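Local coordinates for protein 2'-deoxycytidine 5'-triphosphate deaminase (Agrobacterium tumefaciens, PDB 2R9Q) that probably deaminates the cytosine base of dCTP to give dUTP and ammonia, a step that supplies precursor for thymidylate synthesis, at residues L13-G16 with A17-L21; D32-V35 with D36-Q39; V156-R159 with G160-L163; L174-E177 with S178-L181; G295-D298 with P299-H303. All coordinates share one frame; numbering follows the deposited sequence.

Contact 1: L13-G16 with A17-L21; sequences LADG and AIRAL
The backbone N of R19 donates to D15 O at 2.8 Å, with an N-H...O angle of 163°. This is one of three successive i to i+4 bonds in the first turn of helix 15-23, where A14 holds the N-cap position. A14 O takes I18 N at 3.0 Å and G16 O takes A20 N at 2.8 Å. On one flank the side chains of D15 and R19 run alongside each other in the same direction. R19 bends at chi3 (-94°), which swings NH2 back to lie 3.5 Å from D15 CB. The salt bridge from NH2 to D15 OD2 is long, at 3.6 Å; the stronger partners of both groups lie elsewhere: the D15 carboxylate receives the backbone N of E345 and of G346, and R19 NE pairs with the E345 carboxylate. That flank thus docks a late part of the chain on a helix of the N-terminal DCD domain. The other flank is apolar, with L13 and L21 buried against M106. There L13 CB sits 3.8 Å from A17 CB, and one turn further L13 CD2 meets L21 CD1 at 3.7 Å, the two leucines crossing at about a right angle.

Contact 2: D32-V35 with D36-Q39; sequences DLDV and DQVQ
A chi1 of -153° turns CG of Q37 to the far side of CB from its own backbone N, and chi2 of -176° keeps the chain stretched, so the amide reaches back across the turn to D34. There Q37 OE1 accepts D34 N at 2.9 Å in an almost straight bond (160°), the donor lying in the amide plane on a lone pair of the oxygen. A second bond runs the other way, from Q37 N to D34 O at 3.0 Å, and D34 is thus held through both its N and its O by one residue. L33 crosses Q37 at about a right angle, with CB 3.5 Å from OE1, and its CD1 goes on to V38 CG2 at 3.9 Å. Q37 NE2 points out of this pair and donates to D44 O, which fixes which way round the amide sits.

Two carboxylates also come close, D34 OD2 being 4.4 Å from D36 OD1. Both are paired with R162, which probably offsets their mutual repulsion. A water bridges the carbonyls of V35 and V38, donating to V35 O at 2.6 Å and to V38 O at 2.8 Å. Taken together this is a type I beta turn, D34 to Q37, reinforced by a side-chain amide from its last residue. It delivers the chain into strand 38-39, which pairs with strand 42-46 in the beta-rich N-terminal domain, a member of the dUTPase clan.

Contact 3: V156-R159 with G160-L163; sequences VVRR and GSRL
R158 and S161 grip each other twice, and this is the tight part of the turn. S161 N donates to R158 O at 2.9 Å, closing a type II beta turn. In return R158 N donates to S161 OG at 3.0 Å, nearly straight at 160°. The serine hydroxyl can do this because chi1 of -66° holds OG beside its own backbone N, facing back toward the start of the turn. OG is also hydrogen-bonded to D231 OD1, and V157 CB and R158 CG border it at 3.9 Å and 3.7 Å from OG, so this buried hydroxyl is satisfied on two fronts.

The partly exposed corner, R159 and G160, is looser and adds no hydrogen bond between the two segments. G160 has a positive phi of 100°, a conformation in which a side chain would run into the carbonyl oxygen before it. Both guanidinium groups are anchored outside the turn, R159 by E30 and S49, R158 by D229 and D231.

Strand 155-157, which enters the turn, lies between strands 84-86 and 228-229. Strand 162-170, which leaves it, runs antiparallel to 11-12, 42-46 and 106-112, so the turn passes the chain from one sheet to another.

Contact 4: L174-E177 with S178-L181; sequences LLNE and SEVL
S178 follows E177 in the first turn of helix 177-186, with N176 at the N-cap and L175 just before it. It is an exposed residue and adds little to the contact.

E179 comes next and turns back toward the loop. Its CB lies 3.8 Å from L175 CB and its CG 3.9 Å from L175 CG, the two side chains crossing at about a right angle, so the aliphatic part of the glutamate packs against the leucine. The carboxylate goes further: E179 OE2 is hydrogen-bonded to H339 NE2, tying the helix start to strand 331-339. Its negative charge, near the helix N terminus, would probably be favoured by the helix dipole.

V180 is the buried member. Its N donates to N176 O at 3.1 Å, with an N-H...O angle of 167°. A chi1 of 172° carries CG1 off to the far side and leaves CG2 on the flank facing the loop, where it touches L175 CB at 3.6 Å. This apolar contact between the residue before the N-cap and the fourth residue after it is a hydrophobic staple, and V197 lies against the valine as well.

L181 ends the walk. Its N donates to E177 O at 2.9 Å, again almost straight (162°). Its side chain runs beside that of E177 in the same direction, and the methyl CD1 ends 3.5 Å from E177 OE1.

Contact 5: G295-D298 with P299-H303; sequences GFFD and PGFGH
F297 meets F301 edge-on, and its side chain can be followed outward from CB. CB itself only carries the ring: chi1 of -76° sets CG opposite the carbonyl carbon, and from there the ring leans toward the turn ahead. CD1 is the first atom to touch, 3.8 Å from F301 CG and 3.7 Å above the F301 ring plane, over its centre. CE1, next along the same edge, reaches F301 CZ at 3.9 Å. Elsewhere the F297 side chain rests on A277 and M279 of strand 275-281. The result is a T-shaped stack with centroids 4.9 Å apart and planes at 75°, the edge of F297 against a face of F301.

The backbone puts F301 where it can receive that edge. A type II turn from D298 to F301, with P299 and G300 at its corners, is closed by F301 N to D298 O at 3.0 Å; a second type II turn, G300 to H303, follows directly. F301 CB sits 3.4 Å from D298 O. The entry to the turn is tied to the N-terminal domain: R167 donates to F297 O, and A41 N to D298 OD1.

Chemically, the C-H edge of one phenylalanine, slightly positive, faces the electron-rich ring of the other, so a weak electrostatic attraction adds to the dispersion between rings, while the turn bond from F301 N to D298 O helps keep the two residues within stacking distance.

The contacts lie in series along the chain, each joining consecutive segments, and none nests in or crosses another. Contact 1 starts helix 15-23. Contact 2 closes the turn into strand 38-39, and the two touch where D15 and I18 pack on V38. Contact 3 closes the turn into strand 162-170, and its R162 reaches contact 2, tying two turns of the N-terminal domain that are far apart in sequence. Contact 4 opens helix 177-186, about 37 Å from contact 3 between centres. Contact 5, in the C-terminal domain, returns to the first domain: D298 OD2 packs on Q39 CB of contact 2.

Contact 1: L13-G16 with A17-L21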
loop_
_atom_site.group_PDB
_atom_site.type_symbol
_atom_site.label_atom_id
_atom_site.label_comp_id
_atom_site.label_asym_id
_atom_site.label_seq_id
_atom_site.Cartn_x
_atom_site.Cartn_y
_atom_site.Cartn_z
ATOM N N LEU B 13 -2.371 -2.615 -42.832
ATOM C CA LEU B 13 -3.145 -1.607 -43.545
ATOM C C LEU B 13 -2.716 -0.184 -43.160
ATOM O O LEU B 13 -2.701 0.194 -41.979
ATOM C CB LEU B 13 -4.668 -1.792 -43.324
ATOM C CG LEU B 13 -5.381 -2.995 -43.989
ATOM C CD1 LEU B 13 -4.971 -4.350 -43.399
ATOM C CD2 LEU B 13 -6.892 -2.802 -43.876
ATOM N N ALA B 14 -2.365 0.597 -44.178
ATOM C CA ALA B 14 -2.089 2.013 -44.002
ATOM C C ALA B 14 -3.410 2.782 -43.809
ATOM O O ALA B 14 -4.486 2.235 -44.006
ATOM C CB ALA B 14 -1.266 2.561 -45.198
ATOM N N ASP B 15 -3.316 4.037 -43.388
ATOM C CA ASP B 15 -4.493 4.909 -43.248
ATOM C C ASP B 15 -5.476 4.984 -44.458
ATOM O O ASP B 15 -6.686 5.166 -44.266
ATOM C CB ASP B 15 -4.066 6.331 -42.830
ATOM C CG ASP B 15 -2.871 6.849 -43.594
ATOM O OD1 ASP B 15 -2.513 6.246 -44.620
ATOM O OD2 ASP B 15 -2.284 7.860 -43.159
ATOM N N GLY B 16 -4.961 4.859 -45.684
ATOM C CA GLY B 16 -5.801 4.919 -46.869
ATOM C C GLY B 16 -6.740 3.739 -46.885
ATOM O O GLY B 16 -7.930 3.884 -47.117
ATOM N N ALA B 17 -6.176 2.566 -46.665
ATOM C CA ALA B 17 -6.918 1.338 -46.481
ATOM C C ALA B 17 -7.877 1.384 -45.290
ATOM O O ALA B 17 -8.999 0.907 -45.388
ATOM C CB ALA B 17 -5.954 0.167 -46.346
ATOM N N ILE B 18 -7.445 1.940 -44.164
ATOM C CA ILE B 18 -8.323 2.037 -42.991
ATOM C C ILE B 18 -9.523 2.903 -43.368
ATOM O O ILE B 18 -10.657 2.572 -43.060
ATOM C CB ILE B 18 -7.615 2.618 -41.716
ATOM C CG1 ILE B 18 -6.514 1.682 -41.207
ATOM C CG2 ILE B 18 -8.652 2.844 -40.594
ATOM C CD1 ILE B 18 -5.556 2.320 -40.212
ATOM N N ARG B 19 -9.254 4.012 -44.041
ATOM C CA ARG B 19 -10.312 4.872 -44.538
ATOM C C ARG B 19 -11.224 4.178 -45.563
ATOM O O ARG B 19 -12.408 4.362 -45.522
ATOM C CB ARG B 19 -9.721 6.162 -45.100
ATOM C CG ARG B 19 -9.397 7.145 -43.991
ATOM C CD ARG B 19 -9.009 8.463 -44.509
ATOM N NE ARG B 19 -7.568 8.563 -44.634
ATOM C CZ ARG B 19 -6.770 9.283 -43.852
ATOM N NH1 ARG B 19 -7.228 10.002 -42.840
ATOM N NH2 ARG B 19 -5.469 9.270 -44.090
ATOM N N ALA B 20 -10.649 3.372 -46.459
ATOM C CA ALA B 20 -11.414 2.570 -47.429
ATOM C C ALA B 20 -12.333 1.572 -46.725
ATOM O O ALA B 20 -13.464 1.396 -47.145
ATOM C CB ALA B 20 -10.488 1.858 -48.380
ATOM N N LEU B 21 -11.832 0.941 -45.653
ATOM C CA LEU B 21 -12.616 0.065 -44.776
ATOM C C LEU B 21 -13.816 0.762 -44.158
ATOM O O LEU B 21 -14.860 0.139 -43.980
ATOM C CB LEU B 21 -11.766 -0.456 -43.624
ATOM C CG LEU B 21 -10.794 -1.602 -43.808
ATOM C CD1 LEU B 21 -10.138 -1.879 -42.459
ATOM C CD2 LEU B 21 -11.506 -2.829 -44.360
#

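Contact 2: D32-V35 with D36-Q39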
loop_
_atom_site.group_PDB
_atom_site.type_symbol
_atom_site.label_atom_id
_atom_site.label_comp_id
_atom_site.label_asym_id
_atom_site.label_seq_id
_atom_site.Cartn_x
_atom_site.Cartn_y
_atom_site.Cartn_z
ATOM N N ASP B 32 -18.924 10.337 -37.506
ATOM C CA ASP B 32 -17.822 10.550 -38.439
ATOM C C ASP B 32 -16.538 10.476 -37.623
ATOM O O ASP B 32 -16.520 10.918 -36.491
ATOM C CB ASP B 32 -17.944 11.907 -39.149
ATOM N N LEU B 33 -15.484 9.920 -38.204
ATOM C CA LEU B 33 -14.188 9.849 -37.550
ATOM C C LEU B 33 -13.671 11.257 -37.257
ATOM O O LEU B 33 -14.123 12.202 -37.861
ATOM C CB LEU B 33 -13.194 9.028 -38.385
ATOM C CG LEU B 33 -13.657 7.612 -38.821
ATOM C CD1 LEU B 33 -12.590 6.877 -39.650
ATOM C CD2 LEU B 33 -14.112 6.758 -37.623
ATOM N N ASP B 34 -12.814 11.399 -36.245
ATOM C CA ASP B 34 -12.050 12.634 -36.028
ATOM C C ASP B 34 -11.122 12.821 -37.240
ATOM O O ASP B 34 -10.662 11.844 -37.819
ATOM C CB ASP B 34 -11.178 12.590 -34.751
ATOM C CG ASP B 34 -11.970 12.365 -33.457
ATOM O OD1 ASP B 34 -13.199 12.629 -33.407
ATOM O OD2 ASP B 34 -11.323 11.916 -32.466
ATOM N N VAL B 35 -10.843 14.066 -37.615
ATOM C CA VAL B 35 -9.934 14.330 -38.748
ATOM C C VAL B 35 -8.599 13.614 -38.543
ATOM O O VAL B 35 -8.045 13.040 -39.485
ATOM C CB VAL B 35 -9.714 15.866 -39.022
ATOM C CG1 VAL B 35 -9.291 16.604 -37.756
ATOM C CG2 VAL B 35 -8.706 16.076 -40.186
ATOM N N ASP B 36 -8.140 13.585 -37.290
ATOM C CA ASP B 36 -6.853 13.013 -36.927
ATOM C C ASP B 36 -6.951 11.629 -36.277
ATOM O O ASP B 36 -6.016 11.196 -35.584
ATOM C CB ASP B 36 -6.130 13.991 -36.008
ATOM C CG ASP B 36 -6.853 14.211 -34.704
ATOM O OD1 ASP B 36 -8.088 14.057 -34.641
ATOM O OD2 ASP B 36 -6.178 14.539 -33.725
ATOM N N GLN B 37 -8.058 10.922 -36.531
ATOM C CA GLN B 37 -8.316 9.644 -35.856
ATOM C C GLN B 37 -7.548 8.484 -36.464
ATOM O O GLN B 37 -7.158 7.554 -35.742
ATOM C CB GLN B 37 -9.797 9.303 -35.813
ATOM C CG GLN B 37 -10.156 8.431 -34.646
ATOM C CD GLN B 37 -11.607 8.016 -34.661
ATOM O OE1 GLN B 37 -12.478 8.819 -34.942
ATOM N NE2 GLN B 37 -11.869 6.761 -34.350
ATOM N N VAL B 38 -7.329 8.552 -37.776
ATOM C CA VAL B 38 -6.597 7.522 -38.507
ATOM C C VAL B 38 -5.118 7.904 -38.530
ATOM O O VAL B 38 -4.734 8.977 -39.010
ATOM C CB VAL B 38 -7.138 7.323 -39.949
ATOM C CG1 VAL B 38 -6.418 6.161 -40.646
ATOM C CG2 VAL B 38 -8.686 7.119 -39.935
ATOM N N GLN B 39 -4.305 7.039 -37.947
ATOM C CA GLN B 39 -2.884 7.227 -37.904
ATOM C C GLN B 39 -2.341 6.517 -39.139
ATOM O O GLN B 39 -3.091 5.799 -39.820
ATOM C CB GLN B 39 -2.302 6.668 -36.592
ATOM C CG GLN B 39 -2.974 7.167 -35.306
ATOM C CD GLN B 39 -2.927 8.652 -35.164
ATOM O OE1 GLN B 39 -2.012 9.306 -35.655
ATOM N NE2 GLN B 39 -3.936 9.210 -34.520
HETATM O O HOH W 1 -6.147 11.288 -39.738
#

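Contact 3: V156-R159 with G160-L163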
loop_
_atom_site.group_PDB
_atom_site.type_symbol
_atom_site.label_atom_id
_atom_site.label_comp_id
_atom_site.label_asym_id
_atom_site.label_seq_id
_atom_site.Cartn_x
_atom_site.Cartn_y
_atom_site.Cartn_z
ATOM N N VAL B 156 -10.030 11.988 -15.947
ATOM C CA VAL B 156 -11.360 12.293 -16.491
ATOM C C VAL B 156 -11.442 11.923 -17.978
ATOM O O VAL B 156 -10.563 12.270 -18.770
ATOM C CB VAL B 156 -11.902 13.766 -16.159
ATOM C CG1 VAL B 156 -10.771 14.732 -15.932
ATOM C CG2 VAL B 156 -12.838 14.278 -17.251
ATOM N N VAL B 157 -12.510 11.198 -18.304
ATOM C CA VAL B 157 -12.828 10.717 -19.651
ATOM C C VAL B 157 -14.259 11.042 -20.021
ATOM O O VAL B 157 -15.087 11.308 -19.168
ATOM C CB VAL B 157 -12.571 9.171 -19.839
ATOM C CG1 VAL B 157 -11.157 8.812 -19.395
ATOM C CG2 VAL B 157 -13.665 8.299 -19.158
ATOM N N ARG B 158 -14.545 11.005 -21.307
ATOM C CA ARG B 158 -15.864 11.271 -21.809
ATOM C C ARG B 158 -16.051 10.635 -23.168
ATOM O O ARG B 158 -15.118 10.056 -23.736
ATOM C CB ARG B 158 -16.091 12.778 -21.921
ATOM C CG ARG B 158 -15.061 13.481 -22.817
ATOM C CD ARG B 158 -15.288 14.939 -22.854
ATOM N NE ARG B 158 -15.151 15.559 -21.546
ATOM C CZ ARG B 158 -13.994 15.898 -20.994
ATOM N NH1 ARG B 158 -12.859 15.658 -21.617
ATOM N NH2 ARG B 158 -13.968 16.482 -19.803
ATOM N N ARG B 159 -17.267 10.784 -23.695
ATOM C CA ARG B 159 -17.587 10.326 -25.031
ATOM C C ARG B 159 -16.592 10.989 -25.974
ATOM O O ARG B 159 -16.407 12.187 -25.937
ATOM C CB ARG B 159 -19.025 10.635 -25.395
ATOM C CG ARG B 159 -19.410 10.129 -26.754
ATOM C CD ARG B 159 -20.776 10.599 -27.197
ATOM N NE ARG B 159 -21.022 10.258 -28.611
ATOM C CZ ARG B 159 -21.433 9.067 -29.052
ATOM N NH1 ARG B 159 -21.672 8.062 -28.209
ATOM N NH2 ARG B 159 -21.619 8.869 -30.347
ATOM N N GLY B 160 -15.927 10.167 -26.770
ATOM C CA GLY B 160 -14.883 10.615 -27.664
ATOM C C GLY B 160 -13.441 10.418 -27.244
ATOM O O GLY B 160 -12.571 10.484 -28.075
ATOM N N SER B 161 -13.186 10.187 -25.960
ATOM C CA SER B 161 -11.827 10.054 -25.456
ATOM C C SER B 161 -11.120 8.919 -26.176
ATOM O O SER B 161 -11.726 7.913 -26.510
ATOM C CB SER B 161 -11.793 9.887 -23.928
ATOM O OG SER B 161 -12.242 11.048 -23.256
ATOM N N ARG B 162 -9.842 9.120 -26.459
ATOM C CA ARG B 162 -9.060 8.169 -27.229
ATOM C C ARG B 162 -7.929 7.682 -26.365
ATOM O O ARG B 162 -7.043 8.428 -26.072
ATOM C CB ARG B 162 -8.555 8.837 -28.494
ATOM C CG ARG B 162 -9.652 9.024 -29.510
ATOM C CD ARG B 162 -9.523 10.261 -30.337
ATOM N NE ARG B 162 -8.254 10.260 -31.038
ATOM C CZ ARG B 162 -7.899 11.082 -32.023
ATOM N NH1 ARG B 162 -8.718 12.001 -32.484
ATOM N NH2 ARG B 162 -6.697 10.962 -32.567
ATOM N N LEU B 163 -7.995 6.436 -25.910
ATOM C CA LEU B 163 -6.960 5.891 -25.019
ATOM C C LEU B 163 -6.153 4.791 -25.698
ATOM O O LEU B 163 -5.003 4.537 -25.361
ATOM C CB LEU B 163 -7.567 5.432 -23.708
ATOM C CG LEU B 163 -8.199 6.413 -22.696
ATOM C CD1 LEU B 163 -9.553 6.928 -23.162
ATOM C CD2 LEU B 163 -8.414 5.709 -21.370
#

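Contact 4: L174-E177 with S178-L181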
loop_
_atom_site.group_PDB
_atom_site.type_symbol
_atom_site.label_atom_id
_atom_site.label_comp_id
_atom_site.label_asym_id
_atom_site.label_seq_id
_atom_site.Cartn_x
_atom_site.Cartn_y
_atom_site.Cartn_z
ATOM N N LEU B 174 6.107 -10.033 -40.451
ATOM C CA LEU B 174 7.251 -9.673 -39.633
ATOM C C LEU B 174 8.550 -9.901 -40.384
ATOM O O LEU B 174 8.665 -10.798 -41.216
ATOM C CB LEU B 174 7.317 -10.511 -38.355
ATOM C CG LEU B 174 6.402 -10.279 -37.144
ATOM C CD1 LEU B 174 5.651 -8.945 -37.223
ATOM C CD2 LEU B 174 5.472 -11.478 -36.936
ATOM N N LEU B 175 9.539 -9.093 -40.043
ATOM C CA LEU B 175 10.887 -9.262 -40.552
ATOM C C LEU B 175 11.671 -10.197 -39.642
ATOM O O LEU B 175 11.536 -10.131 -38.424
ATOM C CB LEU B 175 11.581 -7.905 -40.646
ATOM C CG LEU B 175 11.150 -7.033 -41.825
ATOM C CD1 LEU B 175 9.658 -6.758 -41.794
ATOM C CD2 LEU B 175 11.977 -5.750 -41.809
ATOM N N ASN B 176 12.476 -11.076 -40.242
ATOM C CA ASN B 176 13.442 -11.896 -39.495
ATOM C C ASN B 176 14.796 -11.151 -39.365
ATOM O O ASN B 176 14.918 -10.004 -39.824
ATOM C CB ASN B 176 13.585 -13.310 -40.108
ATOM C CG ASN B 176 14.175 -13.316 -41.544
ATOM O OD1 ASN B 176 14.172 -12.315 -42.271
ATOM N ND2 ASN B 176 14.664 -14.481 -41.949
ATOM N N GLU B 177 15.783 -11.775 -38.722
ATOM C CA GLU B 177 17.071 -11.123 -38.505
ATOM C C GLU B 177 17.649 -10.463 -39.759
ATOM O O GLU B 177 18.016 -9.291 -39.734
ATOM C CB GLU B 177 18.088 -12.100 -37.930
ATOM C CG GLU B 177 18.166 -12.106 -36.404
ATOM C CD GLU B 177 19.621 -12.133 -35.880
ATOM O OE1 GLU B 177 20.419 -11.201 -36.244
ATOM O OE2 GLU B 177 19.949 -13.080 -35.100
ATOM N N SER B 178 17.708 -11.216 -40.848
ATOM C CA SER B 178 18.387 -10.792 -42.079
ATOM C C SER B 178 17.735 -9.594 -42.733
ATOM O O SER B 178 18.417 -8.679 -43.194
ATOM C CB SER B 178 18.414 -11.943 -43.091
ATOM O OG SER B 178 18.654 -13.165 -42.424
ATOM N N GLU B 179 16.410 -9.639 -42.795
ATOM C CA GLU B 179 15.579 -8.564 -43.354
ATOM C C GLU B 179 15.808 -7.256 -42.575
ATOM O O GLU B 179 15.970 -6.177 -43.168
ATOM C CB GLU B 179 14.107 -8.984 -43.265
ATOM C CG GLU B 179 13.264 -8.802 -44.522
ATOM C CD GLU B 179 12.152 -9.851 -44.637
ATOM O OE1 GLU B 179 12.332 -10.974 -44.099
ATOM O OE2 GLU B 179 11.103 -9.552 -45.261
ATOM N N VAL B 180 15.825 -7.373 -41.248
ATOM C CA VAL B 180 16.071 -6.239 -40.351
ATOM C C VAL B 180 17.475 -5.646 -40.541
ATOM O O VAL B 180 17.631 -4.423 -40.642
ATOM C CB VAL B 180 15.847 -6.637 -38.857
ATOM C CG1 VAL B 180 16.291 -5.522 -37.917
ATOM C CG2 VAL B 180 14.381 -6.990 -38.606
ATOM N N LEU B 181 18.480 -6.523 -40.597
ATOM C CA LEU B 181 19.884 -6.108 -40.786
ATOM C C LEU B 181 20.136 -5.457 -42.155
ATOM O O LEU B 181 20.893 -4.500 -42.246
ATOM C CB LEU B 181 20.863 -7.276 -40.498
ATOM C CG LEU B 181 21.084 -7.564 -38.983
ATOM C CD1 LEU B 181 21.562 -8.986 -38.658
ATOM C CD2 LEU B 181 22.034 -6.526 -38.313
#

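Contact 5: G295-D298 with P299-H303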
loop_
_atom_site.group_PDB
_atom_site.type_symbol
_atom_site.label_atom_id
_atom_site.label_comp_id
_atom_site.label_asym_id
_atom_site.label_seq_id
_atom_site.Cartn_x
_atom_site.Cartn_y
_atom_site.Cartn_z
ATOM N N GLY B 295 3.812 -0.145 -27.222
ATOM C CA GLY B 295 2.841 0.259 -28.200
ATOM C C GLY B 295 3.312 0.181 -29.624
ATOM O O GLY B 295 4.355 -0.414 -29.965
ATOM N N PHE B 296 2.489 0.791 -30.459
ATOM C CA PHE B 296 2.740 0.854 -31.887
ATOM C C PHE B 296 3.642 2.050 -32.214
ATOM O O PHE B 296 3.527 3.082 -31.619
ATOM C CB PHE B 296 1.411 0.934 -32.637
ATOM C CG PHE B 296 0.574 -0.304 -32.528
ATOM C CD1 PHE B 296 1.134 -1.573 -32.708
ATOM C CD2 PHE B 296 -0.791 -0.212 -32.272
ATOM C CE1 PHE B 296 0.334 -2.712 -32.648
ATOM C CE2 PHE B 296 -1.582 -1.340 -32.194
ATOM C CZ PHE B 296 -1.019 -2.592 -32.377
ATOM N N PHE B 297 4.584 1.827 -33.122
ATOM C CA PHE B 297 5.373 2.862 -33.772
ATOM C C PHE B 297 4.858 3.015 -35.193
ATOM O O PHE B 297 4.628 2.031 -35.882
ATOM C CB PHE B 297 6.848 2.461 -33.786
ATOM C CG PHE B 297 7.515 2.628 -32.476
ATOM C CD1 PHE B 297 8.497 3.573 -32.306
ATOM C CD2 PHE B 297 7.137 1.859 -31.381
ATOM C CE1 PHE B 297 9.109 3.723 -31.065
ATOM C CE2 PHE B 297 7.727 2.020 -30.167
ATOM C CZ PHE B 297 8.721 2.938 -30.007
ATOM N N ASP B 298 4.673 4.250 -35.622
ATOM C CA ASP B 298 4.184 4.524 -36.977
ATOM C C ASP B 298 5.311 4.622 -37.993
ATOM O O ASP B 298 6.401 5.050 -37.653
ATOM C CB ASP B 298 3.387 5.840 -37.030
ATOM C CG ASP B 298 1.946 5.696 -36.545
ATOM O OD1 ASP B 298 1.223 4.737 -36.983
ATOM O OD2 ASP B 298 1.552 6.581 -35.737
ATOM N N PRO B 299 5.021 4.259 -39.254
ATOM C CA PRO B 299 5.911 4.591 -40.366
ATOM C C PRO B 299 6.295 6.041 -40.305
ATOM O O PRO B 299 5.432 6.884 -40.094
ATOM C CB PRO B 299 5.052 4.327 -41.613
ATOM C CG PRO B 299 3.978 3.443 -41.189
ATOM C CD PRO B 299 3.836 3.511 -39.707
ATOM N N GLY B 300 7.576 6.319 -40.459
ATOM C CA GLY B 300 8.083 7.695 -40.366
ATOM C C GLY B 300 8.570 8.118 -38.983
ATOM O O GLY B 300 9.074 9.231 -38.831
ATOM N N PHE B 301 8.421 7.259 -37.965
ATOM C CA PHE B 301 8.935 7.590 -36.632
ATOM C C PHE B 301 10.444 7.806 -36.744
ATOM O O PHE B 301 11.144 7.035 -37.423
ATOM C CB PHE B 301 8.630 6.498 -35.575
ATOM C CG PHE B 301 9.233 6.780 -34.211
ATOM C CD1 PHE B 301 8.524 7.480 -33.251
ATOM C CD2 PHE B 301 10.523 6.372 -33.904
ATOM C CE1 PHE B 301 9.085 7.746 -31.996
ATOM C CE2 PHE B 301 11.077 6.634 -32.665
ATOM C CZ PHE B 301 10.361 7.312 -31.708
ATOM N N GLY B 302 10.923 8.848 -36.067
ATOM C CA GLY B 302 12.325 9.233 -36.096
ATOM C C GLY B 302 12.868 9.495 -37.490
ATOM O O GLY B 302 14.030 9.239 -37.749
ATOM N N HIS B 303 12.011 9.976 -38.388
ATOM C CA HIS B 303 12.377 10.310 -39.782
ATOM C C HIS B 303 13.661 11.154 -39.810
ATOM O O HIS B 303 13.851 12.037 -38.964
ATOM C CB HIS B 303 11.230 11.081 -40.470
ATOM C CG HIS B 303 10.629 12.165 -39.602
ATOM N ND1 HIS B 303 11.064 13.478 -39.632
ATOM C CD2 HIS B 303 9.671 12.112 -38.637
ATOM C CE1 HIS B 303 10.384 14.187 -38.741
ATOM N NE2 HIS B 303 9.536 13.380 -38.122
#